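Long-range contacts in glycosylation Associate Protein 1 (Streptococcus agalactiae serotype V, PDB 6OYC), which probably acts, with its Gap2 and Gap3 partners, in the accessory Sec system that glycosylates and secretes serine-rich adhesins, and has a GT-B-like fold: residues 22-27 and 356-361; 318-323 and 424-429; 380-385 and 404-409; 432-437 and 453-458. One frame throughout, in Å; residues are numbered along the deposited sequence.

Contact 1: residues 22-27 and 356-361. With SO4 (sulfate ion), chain K.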
# COMPACT_ATOMS: atom_id res chain seq x y z
N TRP A 22 0.60 -10.49 -7.87
CA TRP A 22 0.35 -10.96 -6.51
C TRP A 22 1.63 -11.40 -5.81
O TRP A 22 1.71 -11.34 -4.57
CB TRP A 22 -0.67 -12.10 -6.51
CG TRP A 22 -0.17 -13.47 -6.96
CD1 TRP A 22 -0.39 -14.07 -8.17
CD2 TRP A 22 0.57 -14.43 -6.17
NE1 TRP A 22 0.18 -15.32 -8.19
CE2 TRP A 22 0.77 -15.56 -6.98
CE3 TRP A 22 1.08 -14.43 -4.87
CZ2 TRP A 22 1.46 -16.70 -6.53
CZ3 TRP A 22 1.77 -15.55 -4.42
CH2 TRP A 22 1.95 -16.67 -5.25
N TYR A 23 2.62 -11.83 -6.56
CA TYR A 23 3.87 -12.34 -6.00
C TYR A 23 4.99 -11.32 -6.06
O TYR A 23 6.15 -11.68 -5.86
CB TYR A 23 4.29 -13.61 -6.74
CG TYR A 23 4.35 -13.44 -8.26
CD1 TYR A 23 5.49 -12.94 -8.88
CD2 TYR A 23 3.26 -13.78 -9.06
CE1 TYR A 23 5.55 -12.78 -10.27
CE2 TYR A 23 3.31 -13.64 -10.45
CZ TYR A 23 4.46 -13.15 -11.05
OH TYR A 23 4.50 -13.00 -12.42
N PHE A 24 4.69 -10.06 -6.38
CA PHE A 24 5.74 -9.09 -6.65
C PHE A 24 5.30 -7.69 -6.21
O PHE A 24 5.49 -6.71 -6.94
CB PHE A 24 6.13 -9.10 -8.13
CG PHE A 24 7.58 -8.82 -8.38
CD1 PHE A 24 8.57 -9.47 -7.66
CD2 PHE A 24 7.96 -7.88 -9.32
CE1 PHE A 24 9.91 -9.22 -7.88
CE2 PHE A 24 9.31 -7.61 -9.55
CZ PHE A 24 10.28 -8.28 -8.82
N LYS A 25 4.68 -7.59 -5.05
CA LYS A 25 4.17 -6.29 -4.60
C LYS A 25 5.32 -5.36 -4.21
O LYS A 25 6.22 -5.76 -3.48
CB LYS A 25 3.23 -6.49 -3.42
CG LYS A 25 2.65 -5.20 -2.83
CD LYS A 25 2.04 -5.51 -1.45
CE LYS A 25 1.95 -4.28 -0.56
NZ LYS A 25 3.27 -3.63 -0.35
N PRO A 26 5.33 -4.11 -4.70
CA PRO A 26 6.28 -3.12 -4.17
C PRO A 26 5.96 -2.80 -2.72
O PRO A 26 4.79 -2.79 -2.31
CB PRO A 26 6.07 -1.89 -5.07
CG PRO A 26 5.21 -2.33 -6.20
CD PRO A 26 4.43 -3.53 -5.71
N THR A 27 7.01 -2.51 -1.94
CA THR A 27 6.82 -2.22 -0.52
C THR A 27 6.14 -0.87 -0.27
O THR A 27 5.60 -0.66 0.82
CB THR A 27 8.15 -2.26 0.23
OG1 THR A 27 9.17 -1.67 -0.59
CG2 THR A 27 8.54 -3.70 0.56
N TYR A 356 11.22 -8.64 3.41
CA TYR A 356 10.25 -7.99 2.55
C TYR A 356 10.76 -7.83 1.11
O TYR A 356 10.04 -7.29 0.27
CB TYR A 356 9.87 -6.62 3.12
CG TYR A 356 9.22 -6.63 4.50
CD1 TYR A 356 8.06 -7.37 4.74
CD2 TYR A 356 9.74 -5.86 5.55
CE1 TYR A 356 7.46 -7.37 5.99
CE2 TYR A 356 9.14 -5.84 6.81
CZ TYR A 356 8.01 -6.61 7.02
OH TYR A 356 7.40 -6.60 8.26
N GLU A 357 11.96 -8.32 0.81
CA GLU A 357 12.53 -8.14 -0.53
C GLU A 357 11.77 -9.00 -1.53
O GLU A 357 11.72 -10.23 -1.40
CB GLU A 357 14.01 -8.51 -0.54
CG GLU A 357 14.62 -8.40 -1.93
CD GLU A 357 14.29 -7.06 -2.61
OE1 GLU A 357 14.42 -6.01 -1.98
OE2 GLU A 357 13.88 -7.06 -3.80
N ARG A 358 11.20 -8.36 -2.56
CA ARG A 358 10.40 -9.10 -3.54
C ARG A 358 11.27 -9.80 -4.58
O ARG A 358 10.85 -10.82 -5.15
CB ARG A 358 9.40 -8.17 -4.21
CG ARG A 358 9.98 -7.09 -5.08
CD ARG A 358 8.86 -6.27 -5.71
NE ARG A 358 9.38 -5.11 -6.40
CZ ARG A 358 8.72 -4.38 -7.30
NH1 ARG A 358 7.47 -4.69 -7.64
NH2 ARG A 358 9.32 -3.34 -7.87
N GLU A 359 12.48 -9.30 -4.84
CA GLU A 359 13.35 -9.92 -5.82
C GLU A 359 13.72 -11.33 -5.38
O GLU A 359 14.19 -11.55 -4.26
CB GLU A 359 14.62 -9.08 -6.04
CG GLU A 359 14.43 -7.78 -6.84
CD GLU A 359 13.99 -8.01 -8.29
OE1 GLU A 359 13.93 -9.18 -8.75
OE2 GLU A 359 13.68 -7.01 -8.98
N PHE A 360 13.51 -12.29 -6.28
CA PHE A 360 13.62 -13.69 -5.88
C PHE A 360 15.06 -14.04 -5.50
O PHE A 360 15.31 -14.53 -4.40
CB PHE A 360 13.09 -14.60 -7.00
CG PHE A 360 11.56 -14.58 -7.15
CD1 PHE A 360 10.78 -13.56 -6.61
CD2 PHE A 360 10.90 -15.59 -7.86
CE1 PHE A 360 9.40 -13.56 -6.76
CE2 PHE A 360 9.51 -15.59 -8.02
CZ PHE A 360 8.77 -14.57 -7.47
N GLU A 361 16.02 -13.73 -6.37
CA GLU A 361 17.37 -14.22 -6.12
C GLU A 361 18.04 -13.50 -4.95
O GLU A 361 18.78 -14.13 -4.18
CB GLU A 361 18.22 -14.12 -7.39
CG GLU A 361 18.32 -15.47 -8.12
CD GLU A 361 19.19 -16.49 -7.39
OE1 GLU A 361 18.67 -17.23 -6.52
OE2 GLU A 361 20.40 -16.58 -7.69
S SO4 K . 10.83 -2.17 -4.25
O1 SO4 K . 9.88 -2.42 -3.17
O2 SO4 K . 10.41 -1.00 -5.03
O3 SO4 K . 10.92 -3.37 -5.07
O4 SO4 K . 12.16 -1.90 -3.68
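Arg358 lies flat against the ring of Phe24, a cation-pi stack with the two planes 20° apart and CZ 4.4 Å from the ring centroid of Phe24. The aliphatic part of the same side chain completes the cover: CD of Arg358 sits over the middle of the ring, 3.7 Å from the Phe24 centroid, and CG follows over the same face, near CE1 of Phe24. CG starts between the backbone N and the carbonyl carbon (chi1 67°), and from there the chain runs extended to NE. The far face of the guanidinium meets CA of Pro26, so the cation is sandwiched between proline and phenylalanine. In the guanidinium plane NH1 donates to Phe24 O at 2.9 Å, reaching that oxygen from above its carbonyl plane; ring and backbone of one residue thus hold one arginine.

The other side is looser and more polar. A sulfate, probably from the crystallisation liquor, takes two bonds on O1, from Thr27 N at 3.1 Å and from Thr27 OG1 at 2.8 Å, while Arg358 NE makes a weak one to O3. At the Phe24 rim, the Glu359 carboxylate stands steeply to the ring, with OE2 3.6 Å from CZ of Phe24.

Tyr23 and Phe360 touch near Phe109, whose ring meets both of theirs. The contact joins the loop between strand 2-5 and helix 33-43 to the start of helix 360-375, just after strand 349-354.

Contact 2: residues 318-323 and 424-429; sequences LEIYFV and VRLIID
Phe322 and Ile428 form the apolar centre, with the methyl CG2 of Ile428 over one face of the ring, 3.9 Å from the Phe322 centroid and displaced toward the rim. With CG anti to the backbone N (chi1 -164°), the Phe322 ring is set beside Ile428. On the same face of the sheet, CG2 of Ile320 packs 3.7 Å from CD1 of Ile428, and Ile320 lies alongside Leu426, pointing the same way. Helix 473-481 covers this face, setting Ile477 on both Ile320 and Ile428. On the other face CB of Tyr321 rests against Val424 and Ile427, while its hydroxyl has Tyr356 as partner.

Strands 318-323 and 426-428 run parallel, with axes 4.7 Å apart and a crossing angle of -20°, in the middle of a six-stranded sheet of order 3-2-1-4-5-6, a Rossmann-like arrangement consistent with the GT-B clan. Tyr321 gives its N-H to Leu426 O and takes one on its O from Ile428 N; Val323 N then bonds to Ile428 O. At the beginning of the pairing Glu319 O accepts twice, from Arg425 N at 2.9 Å and from Leu426 N at 3.3 Å.

Polar groups gather at the two ends. Glu319 passes Val424 CG2 and forms a salt bridge with Arg420. Arg425 lies beside Leu318, its NH1 bonded to Asn313 and Ser312. At the C-terminal end a water donates to Val323 O and to Asp429 OD1, 2.6 Å from each, while Asp429 OD2 turns to Asp435.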
# COMPACT_ATOMS: atom_id res chain seq x y z
N LEU A 318 7.03 -17.25 22.75
CA LEU A 318 7.39 -15.83 22.79
C LEU A 318 8.04 -15.53 21.44
O LEU A 318 9.26 -15.64 21.29
CB LEU A 318 8.31 -15.50 23.95
CG LEU A 318 7.75 -15.65 25.37
CD1 LEU A 318 8.88 -15.67 26.38
CD2 LEU A 318 6.79 -14.52 25.69
N GLU A 319 7.22 -15.19 20.45
CA GLU A 319 7.67 -15.15 19.07
C GLU A 319 8.24 -13.79 18.73
O GLU A 319 7.57 -12.75 18.88
CB GLU A 319 6.53 -15.51 18.12
CG GLU A 319 7.01 -15.81 16.70
CD GLU A 319 5.89 -15.82 15.68
OE1 GLU A 319 6.19 -15.74 14.46
OE2 GLU A 319 4.70 -15.91 16.09
N ILE A 320 9.49 -13.79 18.26
CA ILE A 320 10.20 -12.59 17.82
C ILE A 320 10.08 -12.50 16.31
O ILE A 320 10.41 -13.45 15.58
CB ILE A 320 11.67 -12.61 18.26
CG1 ILE A 320 11.80 -12.73 19.78
CG2 ILE A 320 12.41 -11.37 17.74
CD1 ILE A 320 13.21 -12.58 20.28
N TYR A 321 9.66 -11.33 15.83
CA TYR A 321 9.51 -11.02 14.41
C TYR A 321 10.70 -10.16 13.99
O TYR A 321 10.75 -8.97 14.33
CB TYR A 321 8.18 -10.29 14.21
CG TYR A 321 7.72 -9.93 12.80
CD1 TYR A 321 8.15 -8.76 12.18
CD2 TYR A 321 6.78 -10.71 12.13
CE1 TYR A 321 7.70 -8.41 10.90
CE2 TYR A 321 6.32 -10.37 10.86
CZ TYR A 321 6.79 -9.23 10.25
OH TYR A 321 6.35 -8.88 9.00
N PHE A 322 11.67 -10.75 13.28
CA PHE A 322 13.00 -10.15 13.09
C PHE A 322 13.22 -9.79 11.62
O PHE A 322 13.47 -10.68 10.78
CB PHE A 322 14.09 -11.11 13.58
CG PHE A 322 15.44 -10.46 13.79
CD1 PHE A 322 16.16 -9.93 12.73
CD2 PHE A 322 16.03 -10.44 15.06
CE1 PHE A 322 17.43 -9.38 12.93
CE2 PHE A 322 17.30 -9.88 15.26
CZ PHE A 322 17.99 -9.34 14.19
N VAL A 323 13.20 -8.50 11.32
CA VAL A 323 13.37 -8.02 9.95
C VAL A 323 14.85 -8.09 9.60
O VAL A 323 15.68 -7.51 10.31
CB VAL A 323 12.82 -6.59 9.79
CG1 VAL A 323 13.13 -6.02 8.39
CG2 VAL A 323 11.32 -6.57 10.06
N VAL A 424 2.54 -12.25 17.86
CA VAL A 424 3.95 -11.96 18.03
C VAL A 424 4.16 -11.18 19.32
O VAL A 424 3.35 -10.34 19.71
CB VAL A 424 4.51 -11.22 16.80
CG1 VAL A 424 5.79 -10.44 17.14
CG2 VAL A 424 4.84 -12.23 15.70
N ARG A 425 5.25 -11.49 20.00
CA ARG A 425 5.58 -10.82 21.25
C ARG A 425 6.47 -9.61 21.03
O ARG A 425 6.31 -8.58 21.70
CB ARG A 425 6.27 -11.82 22.19
CG ARG A 425 6.27 -11.42 23.64
CD ARG A 425 4.86 -11.36 24.21
NE ARG A 425 4.89 -11.18 25.65
CZ ARG A 425 3.82 -10.90 26.39
NH1 ARG A 425 2.63 -10.76 25.83
NH2 ARG A 425 3.96 -10.74 27.70
N LEU A 426 7.42 -9.70 20.09
CA LEU A 426 8.46 -8.70 19.98
C LEU A 426 8.83 -8.49 18.51
O LEU A 426 9.01 -9.46 17.77
CB LEU A 426 9.70 -9.12 20.78
CG LEU A 426 10.87 -8.14 20.87
CD1 LEU A 426 10.45 -6.84 21.55
CD2 LEU A 426 12.06 -8.78 21.62
N ILE A 427 8.94 -7.22 18.11
CA ILE A 427 9.38 -6.82 16.78
C ILE A 427 10.82 -6.35 16.86
O ILE A 427 11.16 -5.51 17.71
CB ILE A 427 8.47 -5.71 16.21
CG1 ILE A 427 7.15 -6.30 15.68
CG2 ILE A 427 9.17 -4.93 15.10
CD1 ILE A 427 6.07 -5.22 15.44
N ILE A 428 11.69 -6.89 16.02
CA ILE A 428 13.07 -6.43 15.94
C ILE A 428 13.37 -5.97 14.51
O ILE A 428 13.32 -6.77 13.56
CB ILE A 428 14.08 -7.49 16.39
CG1 ILE A 428 13.91 -7.81 17.87
CG2 ILE A 428 15.50 -6.95 16.19
CD1 ILE A 428 14.96 -8.75 18.42
N ASP A 429 13.72 -4.70 14.37
CA ASP A 429 14.19 -4.15 13.10
C ASP A 429 15.33 -3.21 13.45
O ASP A 429 15.09 -2.09 13.92
CB ASP A 429 13.07 -3.45 12.35
CG ASP A 429 13.42 -3.15 10.91
OD1 ASP A 429 14.63 -3.24 10.55
OD2 ASP A 429 12.49 -2.81 10.13
O HOH W 1 16.48 -5.02 10.55

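Contact 3: residues 380-385 and 404-409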
# COMPACT_ATOMS: atom_id res chain seq x y z
N LYS A 380 20.13 -28.10 16.85
CA LYS A 380 18.95 -28.29 16.01
C LYS A 380 17.85 -27.28 16.32
O LYS A 380 17.09 -26.89 15.42
CB LYS A 380 18.42 -29.72 16.16
CG LYS A 380 17.28 -30.05 15.19
CD LYS A 380 17.65 -31.17 14.21
CE LYS A 380 16.45 -31.57 13.35
NZ LYS A 380 16.47 -31.03 11.95
N PHE A 381 17.74 -26.82 17.57
CA PHE A 381 16.75 -25.79 17.88
C PHE A 381 17.09 -24.46 17.20
O PHE A 381 16.21 -23.60 17.07
CB PHE A 381 16.62 -25.61 19.39
CG PHE A 381 17.64 -24.68 19.99
CD1 PHE A 381 18.89 -25.15 20.38
CD2 PHE A 381 17.36 -23.33 20.18
CE1 PHE A 381 19.84 -24.30 20.93
CE2 PHE A 381 18.30 -22.46 20.73
CZ PHE A 381 19.54 -22.95 21.11
N PHE A 382 18.33 -24.30 16.75
CA PHE A 382 18.83 -23.07 16.14
C PHE A 382 19.22 -23.34 14.69
O PHE A 382 20.37 -23.10 14.30
CB PHE A 382 20.03 -22.54 16.93
CG PHE A 382 20.28 -21.05 16.78
CD1 PHE A 382 19.50 -20.13 17.47
CD2 PHE A 382 21.30 -20.59 15.97
CE1 PHE A 382 19.74 -18.76 17.34
CE2 PHE A 382 21.54 -19.22 15.83
CZ PHE A 382 20.75 -18.30 16.52
N SER A 383 18.28 -23.82 13.88
CA SER A 383 18.57 -24.19 12.50
C SER A 383 17.41 -23.77 11.62
O SER A 383 16.33 -23.44 12.11
CB SER A 383 18.83 -25.69 12.38
OG SER A 383 18.00 -26.39 13.29
N LEU A 384 17.63 -23.81 10.30
CA LEU A 384 16.61 -23.43 9.32
C LEU A 384 16.41 -24.56 8.32
O LEU A 384 17.29 -24.83 7.49
CB LEU A 384 17.00 -22.15 8.59
CG LEU A 384 16.88 -20.88 9.42
CD1 LEU A 384 17.53 -19.74 8.68
CD2 LEU A 384 15.43 -20.58 9.72
N SER A 385 15.23 -25.20 8.38
CA SER A 385 14.90 -26.43 7.62
C SER A 385 15.56 -26.57 6.24
O SER A 385 16.50 -27.36 6.07
CB SER A 385 13.38 -26.53 7.45
OG SER A 385 12.92 -25.48 6.61
N THR A 404 12.95 -27.19 15.49
CA THR A 404 13.67 -25.92 15.41
C THR A 404 12.80 -24.77 15.90
O THR A 404 11.58 -24.83 15.85
CB THR A 404 14.11 -25.64 13.99
OG1 THR A 404 14.93 -24.46 13.97
CG2 THR A 404 12.91 -25.41 13.11
N ARG A 405 13.47 -23.73 16.39
CA ARG A 405 12.80 -22.50 16.81
C ARG A 405 13.14 -21.32 15.91
O ARG A 405 12.88 -20.17 16.28
CB ARG A 405 13.17 -22.19 18.26
CG ARG A 405 13.30 -23.43 19.11
CD ARG A 405 12.55 -23.33 20.42
NE ARG A 405 13.05 -22.25 21.27
CZ ARG A 405 14.12 -22.32 22.06
NH1 ARG A 405 14.84 -23.43 22.11
NH2 ARG A 405 14.48 -21.26 22.78
N LEU A 406 13.72 -21.58 14.74
CA LEU A 406 13.98 -20.56 13.74
C LEU A 406 13.15 -20.82 12.49
O LEU A 406 13.03 -21.97 12.05
CB LEU A 406 15.46 -20.53 13.33
CG LEU A 406 16.49 -20.28 14.42
CD1 LEU A 406 17.90 -20.24 13.82
CD2 LEU A 406 16.14 -19.00 15.13
N SER A 407 12.61 -19.75 11.91
CA SER A 407 12.00 -19.85 10.60
C SER A 407 12.31 -18.59 9.79
O SER A 407 12.79 -17.58 10.31
CB SER A 407 10.48 -20.07 10.68
OG SER A 407 9.86 -19.10 11.50
N PHE A 408 12.03 -18.69 8.50
CA PHE A 408 12.25 -17.61 7.56
C PHE A 408 10.98 -17.45 6.74
O PHE A 408 10.47 -18.44 6.20
CB PHE A 408 13.45 -17.92 6.65
CG PHE A 408 13.75 -16.86 5.64
CD1 PHE A 408 13.12 -16.86 4.39
CD2 PHE A 408 14.66 -15.85 5.92
CE1 PHE A 408 13.41 -15.88 3.45
CE2 PHE A 408 14.95 -14.88 4.99
CZ PHE A 408 14.33 -14.88 3.75
N THR A 409 10.45 -16.23 6.67
CA THR A 409 9.23 -16.00 5.91
C THR A 409 9.36 -14.71 5.11
O THR A 409 10.12 -13.80 5.46
CB THR A 409 7.98 -15.93 6.81
OG1 THR A 409 6.83 -15.86 5.97
CG2 THR A 409 7.98 -14.69 7.66
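With CG anti to the carbonyl carbon (chi1 -59°), Leu406 reaches across to segment 380-385, while Phe382 has its own CG anti to the backbone N (chi1 -156°). The methyl CD1 of Leu406 ends over the centre of the Phe382 ring, 3.9 Å from its centroid, a CH-pi contact. From another direction CD2 of Leu384 packs 3.6 Å from CB of Leu406, the two side chains crossing at about a right angle.

Two hydrogen bonds tie the segments together beside this apolar group. Arg405 N donates to Phe381 O at 2.8 Å. Thr404 OG1 does double duty: it donates to Ser383 O and accepts from Leu406 N at 3.2 Å, the latter making an ST turn that leads into the strand. The modelled 2.5 Å from Thr404 OG1 to Ser383 O is short, and its exact length carries little weight. The Arg405 guanidinium and the Phe381 ring have planes 17° apart, but NH1 comes in obliquely beside CD2 of Phe381; NE and NH2 of Arg405 are bonded to Ile349 O and Met343 O.

Strand 406-409 is an outer strand of the sheet, pairing with strand 349-354. Phe381 and Phe382 pack on helix 329-344, whereas Leu384 and Phe408 rest on Leu370 of helix 360-375.

Contact 4: residues 432-437 and 453-458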
# COMPACT_ATOMS: atom_id res chain seq x y z
N LYS A 432 19.47 0.65 9.83
CA LYS A 432 19.38 2.10 9.95
C LYS A 432 18.15 2.68 9.28
O LYS A 432 17.82 3.83 9.56
CB LYS A 432 20.62 2.79 9.37
CG LYS A 432 21.93 2.10 9.71
CD LYS A 432 23.03 2.62 8.80
CE LYS A 432 24.26 1.77 8.93
NZ LYS A 432 25.19 2.32 9.93
N ILE A 433 17.47 1.93 8.41
CA ILE A 433 16.22 2.39 7.80
C ILE A 433 15.14 1.34 8.05
O ILE A 433 14.87 0.50 7.19
CB ILE A 433 16.38 2.64 6.29
CG1 ILE A 433 17.68 3.39 6.00
CG2 ILE A 433 15.19 3.42 5.75
CD1 ILE A 433 18.06 3.42 4.53
N PRO A 434 14.52 1.34 9.23
CA PRO A 434 13.54 0.30 9.53
C PRO A 434 12.32 0.44 8.63
O PRO A 434 11.96 1.53 8.18
CB PRO A 434 13.19 0.54 11.00
CG PRO A 434 13.77 1.83 11.37
CD PRO A 434 14.90 2.11 10.43
N ASP A 435 11.72 -0.71 8.33
CA ASP A 435 10.54 -0.77 7.48
C ASP A 435 9.39 0.05 8.08
O ASP A 435 9.03 -0.09 9.26
CB ASP A 435 10.12 -2.23 7.27
CG ASP A 435 8.87 -2.36 6.41
OD1 ASP A 435 8.97 -2.10 5.20
OD2 ASP A 435 7.79 -2.70 6.94
N LEU A 436 8.81 0.93 7.25
CA LEU A 436 7.79 1.85 7.73
C LEU A 436 6.52 1.11 8.14
O LEU A 436 5.98 1.35 9.22
CB LEU A 436 7.46 2.89 6.65
CG LEU A 436 6.25 3.77 6.99
CD1 LEU A 436 6.60 4.63 8.20
CD2 LEU A 436 5.79 4.66 5.81
N TYR A 437 6.02 0.22 7.27
CA TYR A 437 4.77 -0.44 7.58
C TYR A 437 4.90 -1.26 8.86
O TYR A 437 3.97 -1.31 9.68
CB TYR A 437 4.28 -1.32 6.43
CG TYR A 437 2.93 -1.88 6.82
CD1 TYR A 437 1.81 -1.06 6.88
CD2 TYR A 437 2.78 -3.20 7.22
CE1 TYR A 437 0.56 -1.55 7.28
CE2 TYR A 437 1.52 -3.70 7.62
CZ TYR A 437 0.43 -2.87 7.65
OH TYR A 437 -0.81 -3.33 8.05
N ILE A 453 17.94 3.07 16.18
CA ILE A 453 17.86 4.49 15.91
C ILE A 453 16.60 5.04 16.56
O ILE A 453 15.65 4.31 16.84
CB ILE A 453 17.85 4.81 14.40
CG1 ILE A 453 16.48 4.47 13.82
CG2 ILE A 453 18.93 4.02 13.69
CD1 ILE A 453 16.38 4.68 12.33
N LEU A 454 16.61 6.35 16.80
CA LEU A 454 15.41 7.02 17.25
C LEU A 454 14.46 7.21 16.07
O LEU A 454 14.87 7.53 14.96
CB LEU A 454 15.75 8.38 17.87
CG LEU A 454 14.61 9.17 18.54
CD1 LEU A 454 13.82 10.07 17.56
CD2 LEU A 454 13.68 8.22 19.32
N THR A 455 13.18 7.00 16.34
CA THR A 455 12.11 7.15 15.37
C THR A 455 10.98 7.86 16.08
O THR A 455 10.91 7.89 17.31
CB THR A 455 11.63 5.79 14.82
OG1 THR A 455 10.98 5.05 15.86
CG2 THR A 455 12.82 4.96 14.29
N GLU A 456 10.07 8.42 15.31
CA GLU A 456 8.89 8.98 15.95
C GLU A 456 7.94 7.91 16.46
O GLU A 456 6.98 8.23 17.17
CB GLU A 456 8.17 9.93 14.99
CG GLU A 456 9.06 11.01 14.40
CD GLU A 456 8.24 12.18 13.88
OE1 GLU A 456 7.00 12.03 13.80
OE2 GLU A 456 8.83 13.24 13.55
N PHE A 457 8.18 6.64 16.13
CA PHE A 457 7.25 5.57 16.46
C PHE A 457 7.47 4.97 17.84
O PHE A 457 6.54 4.36 18.39
CB PHE A 457 7.34 4.45 15.43
CG PHE A 457 6.75 4.81 14.12
CD1 PHE A 457 5.40 4.57 13.86
CD2 PHE A 457 7.52 5.43 13.15
CE1 PHE A 457 4.84 4.92 12.66
CE2 PHE A 457 6.97 5.78 11.94
CZ PHE A 457 5.64 5.52 11.69
N VAL A 458 8.67 5.07 18.38
CA VAL A 458 9.05 4.35 19.59
C VAL A 458 9.52 5.36 20.62
O VAL A 458 10.37 6.21 20.32
CB VAL A 458 10.14 3.30 19.32
CG1 VAL A 458 10.71 2.78 20.63
CG2 VAL A 458 9.59 2.17 18.46
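From Lys432 to Leu436 and from Ile453 to Phe457 the two backbones run in nearly the same direction, 15° apart, but they diverge: the CA atoms of Lys432 and Ile453 are 6.6 Å apart and those of Leu436 and Phe457 9.5 Å. No hydrogen bond crosses this widening gap; apolar side chains bridge it, one of them touching a backbone carbonyl.

At the close end CG1 of Ile453, the branch that carries the touching methyl CD1, stands between the backbone N and the carbonyl carbon (chi1 75°). Ile453 and Pro434 meet tip to tip, CD1 of Ile453 lying 3.5 Å from CD of Pro434. The same methyl comes 3.2 Å from Lys432 O. At the wide end Leu436 and Phe457 cross at about a right angle, with CD1 of Leu436 3.7 Å from CZ of Phe457 and also near CE2. Between these two apolar touches Thr455 adds a marginal one to Pro434. Its hydroxyl turns back to its own segment, where OG1 accepts from Phe457 N at 3.2 Å in an ST turn.

This is a small surface contact, burying 203 Å² in all. Asp435 N-caps helix 436-445, its side chain capping a backbone N just past the segment, and its OD2 bonds to the Thr438 hydroxyl. The Phe457 ring continues along that helix onto Gln439, Ile440 and Ile443, joining the loop between strands 449-451 and 464-466 to the helix that precedes both strands.

In the fold
Contacts 2, 3 and 4 belong to one parallel sheet and its connections: contact 2 pairs two inner strands, contact 3 lies at the outer strand 406-409, its centre about 14 Å from that of contact 2, and contact 4 follows strand 426-428. Contacts 2 and 4 meet directly, since Asp429 OD2 lies 2.9 Å from Asp435 N, a probable hydrogen bond. Contact 1 links this sheet region to the N-terminal part of the chain. Its Tyr356 OH is 2.6 Å from Tyr321 OH of contact 2, and CE2 of Tyr356 packs 3.4 Å from Asp435 OD2 of contact 4. The sulfate, with a glycerol near Arg358, sits at contact 1; whether they mark a functional pocket is unknown.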